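Farnesyl pyrophosphate synthase (PDB 3ZOU) joins geranyl diphosphate to isopentenyl diphosphate to make the fifteen-carbon farnesyl diphosphate, most likely with magnesium ions assisting. Local coordinates at residues A[12-17]-A[68-73]; A[123-128]-A[139-144]. One frame throughout, in Å; residues are numbered along the deposited sequence.

In the fold
From the N terminus, helix 3-19 comes first, and interaction 1 lays it across helix 67-85 after a 50-residue excursion that includes helices 30-40 and 47-58. Interaction 2 follows in series: helix 107-126 ends, the chain loops through the eight residues 127-134, and helix 135-149 packs back against it. The loops neither nest nor cross, yet the contacts touch through helix 67-85. Ala72 CB meets Leu125 CG at 3.7 Å, while Ala69 meets Met141. Helix 67-85, whose far end carries the magnesium-binding Asp84, is thus packed between the N-terminal helix and the helix pair of interaction 2, which also faces the second subunit.

Interaction 1 (A[12-17]-A[68-73]); sequences ARVDAA and AAACAV
Helices 12-17 and 68-73 cross steeply, with axes 9.5 Å apart and a signed angle of -76°, so they meet over a short patch of the all-helical isoprenoid synthase fold. The backbones come nearest at Val14 and Cys71, whose CA atoms are 6.3 Å apart. Two residues from each helix make the contact: Val14 and Ala17, about one turn apart, meet the neighbours Ala70 and Cys71. No hydrogen bond links the segments, and the packing is apolar.

Val14 reaches across with a single branch. CG2 stands anti to the backbone N and lies 3.8 Å from Ala70 CB; the same methyl comes to 3.9 Å from Cys71 N, so it rests against the main chain as well as the methyl of Ala70. Val14 suits this place because its side chain is short, although chi1 of 78° puts its other methyl, CG1, between the backbone N and the carbonyl carbon; the small Ala70 lets CG2 approach the helix backbone. Arg13 and Asp15, on either side of Val14 in sequence, form salt bridges with Asp67 and Arg46 respectively. Helix 47-58 covers the neighbouring side, with Pro49 against Val14 and Tyr53 against Ala70.

Cys71 is a compact, polarisable residue well fitted to a crossing between small side chains. Its sulfur lies beside its own backbone N and anti to the carbonyl carbon (chi1 -73°), a setting that directs it along the interface to Ala17. There Cys71 SG touches Ala17 CB at 3.5 Å, with Ala17 C slightly farther from Cys71 SG, at 4.1 Å.

Interaction 2 (A[123-128]-A[139-144]); sequences EVLADT and LEMLTR
Leu142 lays two methyls, and Leu125 one, over a flat peptide of the other helix. Both methyls of Leu142, CD1 and CD2, sit over the same face of the peptide joining Leu125 to Ala126, and each is 4.1 Å from Ala126 N. In return, Leu125 CD1 rests over a face of the Met141 peptide, 3.9 Å from Met141 O. On the outer, partly exposed side of helix 135-149, the flat groups of Glu140 and Arg144 join in a salt bridge: Arg144 NE gives its hydrogen to Glu140 OE2 over 3.2 Å, reaching the anti side of the carboxylate from 31° out of its plane.

The two helices pair across the loop 127-134 as a helical hairpin. Leu142 CD2 packs on Leu125 CB at 3.7 Å, while Leu142 CD1 reaches Ala126 CA at 3.9 Å; the small Ala126 allows that approach to the main chain. Met141 and Leu125 cross at about a right angle. A bend at chi3 (83°) turns the Met141 methyl, CE, to within 4.1 Å of Leu125 CD2, a job suited to a flexible, unbranched chain. Leu192 of helix 171-196 touches both Leu125 and Met141.

Helical geometry stops at Asp127, and the carbonyl of Leu125 accepts a hydrogen bond from Asn131 ND2 in the following loop. The second subunit packs on this pair too, its Thr143 against Ala126 and its Leu139 against Leu142.

With all four touching residues buried and no hydrogen bond between the segments, the contact holds by apolar packing and shape, whereas the charged pair lies on the partly exposed side of its own helix.

Interaction 1 (A[12-17]-A[68-73])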
loop_
_atom_site.group_PDB
_atom_site.type_symbol
_atom_site.label_atom_id
_atom_site.label_comp_id
_atom_site.label_asym_id
_atom_site.label_seq_id
_atom_site.Cartn_x
_atom_site.Cartn_y
_atom_site.Cartn_z
ATOM N N ALA A 12 -5.283 -12.322 20.929
ATOM C CA ALA A 12 -6.716 -12.537 20.810
ATOM C C ALA A 12 -7.431 -11.292 20.321
ATOM O O ALA A 12 -8.359 -11.382 19.523
ATOM C CB ALA A 12 -7.290 -13.010 22.142
ATOM N N ARG A 13 -7.060 -10.140 20.844
ATOM C CA ARG A 13 -7.712 -8.882 20.530
ATOM C C ARG A 13 -7.514 -8.519 19.060
ATOM O O ARG A 13 -8.458 -8.227 18.326
ATOM C CB ARG A 13 -7.157 -7.815 21.409
ATOM C CG ARG A 13 -7.977 -6.553 21.320
ATOM C CD ARG A 13 -7.673 -5.407 22.255
ATOM N NE ARG A 13 -8.701 -4.431 21.912
ATOM C CZ ARG A 13 -9.927 -4.299 22.433
ATOM N NH1 ARG A 13 -10.335 -5.028 23.472
ATOM N NH2 ARG A 13 -10.757 -3.384 21.919
ATOM N N VAL A 14 -6.270 -8.546 18.634
ATOM C CA VAL A 14 -5.998 -8.203 17.234
ATOM C C VAL A 14 -6.534 -9.236 16.284
ATOM O O VAL A 14 -7.016 -8.875 15.186
ATOM C CB VAL A 14 -4.508 -7.885 16.971
ATOM C CG1 VAL A 14 -3.665 -9.115 16.863
ATOM C CG2 VAL A 14 -4.414 -6.997 15.724
ATOM N N ASP A 15 -6.526 -10.498 16.642
ATOM C CA ASP A 15 -7.068 -11.524 15.801
ATOM C C ASP A 15 -8.556 -11.292 15.572
ATOM O O ASP A 15 -9.053 -11.426 14.462
ATOM C CB ASP A 15 -6.833 -12.937 16.325
ATOM C CG ASP A 15 -5.435 -13.445 16.093
ATOM O OD1 ASP A 15 -4.669 -12.737 15.388
ATOM O OD2 ASP A 15 -5.132 -14.454 16.726
ATOM N N ALA A 16 -9.280 -10.927 16.604
ATOM C CA ALA A 16 -10.712 -10.616 16.402
ATOM C C ALA A 16 -10.943 -9.464 15.480
ATOM O O ALA A 16 -11.778 -9.581 14.548
ATOM C CB ALA A 16 -11.404 -10.420 17.764
ATOM N N ALA A 17 -10.146 -8.391 15.631
ATOM C CA ALA A 17 -10.270 -7.206 14.785
ATOM C C ALA A 17 -9.887 -7.544 13.332
ATOM O O ALA A 17 -10.581 -7.173 12.385
ATOM C CB ALA A 17 -9.413 -6.136 15.309
ATOM N N ALA A 68 -6.615 -0.045 15.659
ATOM C CA ALA A 68 -6.363 0.140 14.197
ATOM C C ALA A 68 -4.868 0.067 13.909
ATOM O O ALA A 68 -4.454 -0.567 12.931
ATOM C CB ALA A 68 -6.979 1.411 13.695
ATOM N N ALA A 69 -4.067 0.691 14.758
ATOM C CA ALA A 69 -2.600 0.592 14.676
ATOM C C ALA A 69 -2.108 -0.844 14.672
ATOM O O ALA A 69 -1.313 -1.219 13.798
ATOM C CB ALA A 69 -1.978 1.306 15.855
ATOM N N ALA A 70 -2.614 -1.681 15.587
ATOM C CA ALA A 70 -2.275 -3.065 15.721
ATOM C C ALA A 70 -2.642 -3.809 14.428
ATOM O O ALA A 70 -1.835 -4.568 13.917
ATOM C CB ALA A 70 -3.014 -3.630 16.939
ATOM N N CYS A 71 -3.835 -3.549 13.920
ATOM C CA CYS A 71 -4.238 -4.207 12.683
ATOM C C CYS A 71 -3.374 -3.820 11.478
ATOM O O CYS A 71 -2.891 -4.667 10.759
ATOM C CB CYS A 71 -5.631 -3.874 12.324
ATOM S SG CYS A 71 -6.917 -4.655 13.355
ATOM N N ALA A 72 -3.103 -2.544 11.397
ATOM C CA ALA A 72 -2.316 -2.026 10.241
ATOM C C ALA A 72 -0.944 -2.617 10.228
ATOM O O ALA A 72 -0.456 -3.070 9.179
ATOM C CB ALA A 72 -2.274 -0.534 10.234
ATOM N N VAL A 73 -0.245 -2.637 11.372
ATOM C CA VAL A 73 1.118 -3.171 11.323
ATOM C C VAL A 73 1.128 -4.655 11.055
ATOM O O VAL A 73 2.028 -5.144 10.387
ATOM C CB VAL A 73 1.979 -2.792 12.560
ATOM C CG1 VAL A 73 2.094 -1.269 12.591
ATOM C CG2 VAL A 73 1.365 -3.319 13.869
#

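Interaction 2 (A[123-128]-A[139-144])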
loop_
_atom_site.group_PDB
_atom_site.type_symbol
_atom_site.label_atom_id
_atom_site.label_comp_id
_atom_site.label_asym_id
_atom_site.label_seq_id
_atom_site.Cartn_x
_atom_site.Cartn_y
_atom_site.Cartn_z
ATOM N N GLU A 123 -6.088 1.711 4.515
ATOM C CA GLU A 123 -7.499 1.969 4.709
ATOM C C GLU A 123 -7.871 1.995 6.178
ATOM O O GLU A 123 -8.614 2.874 6.593
ATOM C CB GLU A 123 -8.333 0.870 3.985
ATOM C CG GLU A 123 -9.836 1.150 4.077
ATOM C CD GLU A 123 -10.646 0.098 3.374
ATOM O OE1 GLU A 123 -10.186 -0.644 2.498
ATOM O OE2 GLU A 123 -11.820 -0.038 3.793
ATOM N N VAL A 124 -7.399 1.022 6.941
ATOM C CA VAL A 124 -7.740 0.901 8.357
ATOM C C VAL A 124 -7.295 2.137 9.132
ATOM O O VAL A 124 -8.001 2.629 10.020
ATOM C CB VAL A 124 -7.158 -0.388 8.906
ATOM C CG1 VAL A 124 -7.022 -0.414 10.399
ATOM C CG2 VAL A 124 -8.015 -1.534 8.427
ATOM N N LEU A 125 -6.123 2.674 8.838
ATOM C CA LEU A 125 -5.639 3.861 9.556
ATOM C C LEU A 125 -6.344 5.109 9.158
ATOM O O LEU A 125 -6.397 6.059 9.943
ATOM C CB LEU A 125 -4.113 4.052 9.375
ATOM C CG LEU A 125 -3.244 3.017 9.977
ATOM C CD1 LEU A 125 -1.770 3.363 9.692
ATOM C CD2 LEU A 125 -3.482 2.972 11.482
ATOM N N ALA A 126 -6.716 5.222 7.870
ATOM C CA ALA A 126 -7.397 6.435 7.401
ATOM C C ALA A 126 -8.855 6.501 7.759
ATOM O O ALA A 126 -9.464 7.537 7.569
ATOM C CB ALA A 126 -7.304 6.488 5.906
ATOM N N ASP A 127 -9.426 5.366 8.142
ATOM C CA ASP A 127 -10.860 5.192 8.568
ATOM C C ASP A 127 -11.045 5.723 9.946
ATOM O O ASP A 127 -10.586 5.149 10.884
ATOM C CB ASP A 127 -11.184 3.668 8.538
ATOM C CG ASP A 127 -12.635 3.333 8.805
ATOM O OD1 ASP A 127 -13.288 4.002 9.653
ATOM O OD2 ASP A 127 -13.131 2.398 8.132
ATOM N N THR A 128 -11.695 6.876 10.053
ATOM C CA THR A 128 -11.790 7.510 11.385
ATOM C C THR A 128 -12.836 6.874 12.284
ATOM O O THR A 128 -12.892 7.218 13.473
ATOM C CB THR A 128 -12.023 9.017 11.279
ATOM O OG1 THR A 128 -13.227 9.265 10.556
ATOM C CG2 THR A 128 -10.893 9.684 10.549
ATOM N N LEU A 139 -3.148 11.140 10.452
ATOM C CA LEU A 139 -2.281 11.426 9.291
ATOM C C LEU A 139 -0.813 11.089 9.615
ATOM O O LEU A 139 -0.067 10.561 8.784
ATOM C CB LEU A 139 -2.443 12.849 8.830
ATOM C CG LEU A 139 -3.718 13.112 8.077
ATOM C CD1 LEU A 139 -3.964 14.604 7.896
ATOM C CD2 LEU A 139 -3.667 12.498 6.687
ATOM N N GLU A 140 -0.406 11.393 10.846
ATOM C CA GLU A 140 0.946 11.062 11.297
ATOM C C GLU A 140 1.167 9.547 11.335
ATOM O O GLU A 140 2.238 9.046 10.925
ATOM C CB GLU A 140 1.272 11.754 12.663
ATOM C CG GLU A 140 2.673 11.484 13.105
ATOM C CD GLU A 140 3.782 12.102 12.261
ATOM O OE1 GLU A 140 3.555 12.937 11.316
ATOM O OE2 GLU A 140 4.972 11.740 12.489
ATOM N N MET A 141 0.170 8.824 11.776
ATOM C CA MET A 141 0.221 7.329 11.801
ATOM C C MET A 141 0.425 6.812 10.374
ATOM O O MET A 141 1.207 5.915 10.129
ATOM C CB MET A 141 -1.067 6.733 12.436
ATOM C CG MET A 141 -1.159 7.053 13.916
ATOM S SD MET A 141 -2.743 6.580 14.601
ATOM C CE MET A 141 -2.432 4.889 14.894
ATOM N N LEU A 142 -0.343 7.362 9.465
ATOM C CA LEU A 142 -0.273 6.943 8.033
ATOM C C LEU A 142 1.049 7.287 7.402
ATOM O O LEU A 142 1.620 6.453 6.734
ATOM C CB LEU A 142 -1.356 7.644 7.264
ATOM C CG LEU A 142 -2.684 7.054 7.463
ATOM C CD1 LEU A 142 -3.839 8.065 7.388
ATOM C CD2 LEU A 142 -2.904 5.974 6.416
ATOM N N THR A 143 1.535 8.513 7.650
ATOM C CA THR A 143 2.854 8.915 7.200
ATOM C C THR A 143 3.890 7.957 7.684
ATOM O O THR A 143 4.778 7.457 6.950
ATOM C CB THR A 143 3.176 10.325 7.725
ATOM O OG1 THR A 143 2.408 11.239 6.985
ATOM C CG2 THR A 143 4.644 10.673 7.545
ATOM N N ARG A 144 3.863 7.674 8.975
ATOM C CA ARG A 144 4.932 6.846 9.535
ATOM C C ARG A 144 4.855 5.438 9.011
ATOM O O ARG A 144 5.869 4.812 8.691
ATOM C CB ARG A 144 4.848 6.871 11.057
ATOM C CG ARG A 144 5.244 8.243 11.618
ATOM C CD ARG A 144 6.759 8.323 11.674
ATOM N NE ARG A 144 7.297 9.606 12.029
ATOM C CZ ARG A 144 8.538 9.757 12.496
ATOM N NH1 ARG A 144 9.324 8.681 12.711
ATOM N NH2 ARG A 144 8.968 10.970 12.795
#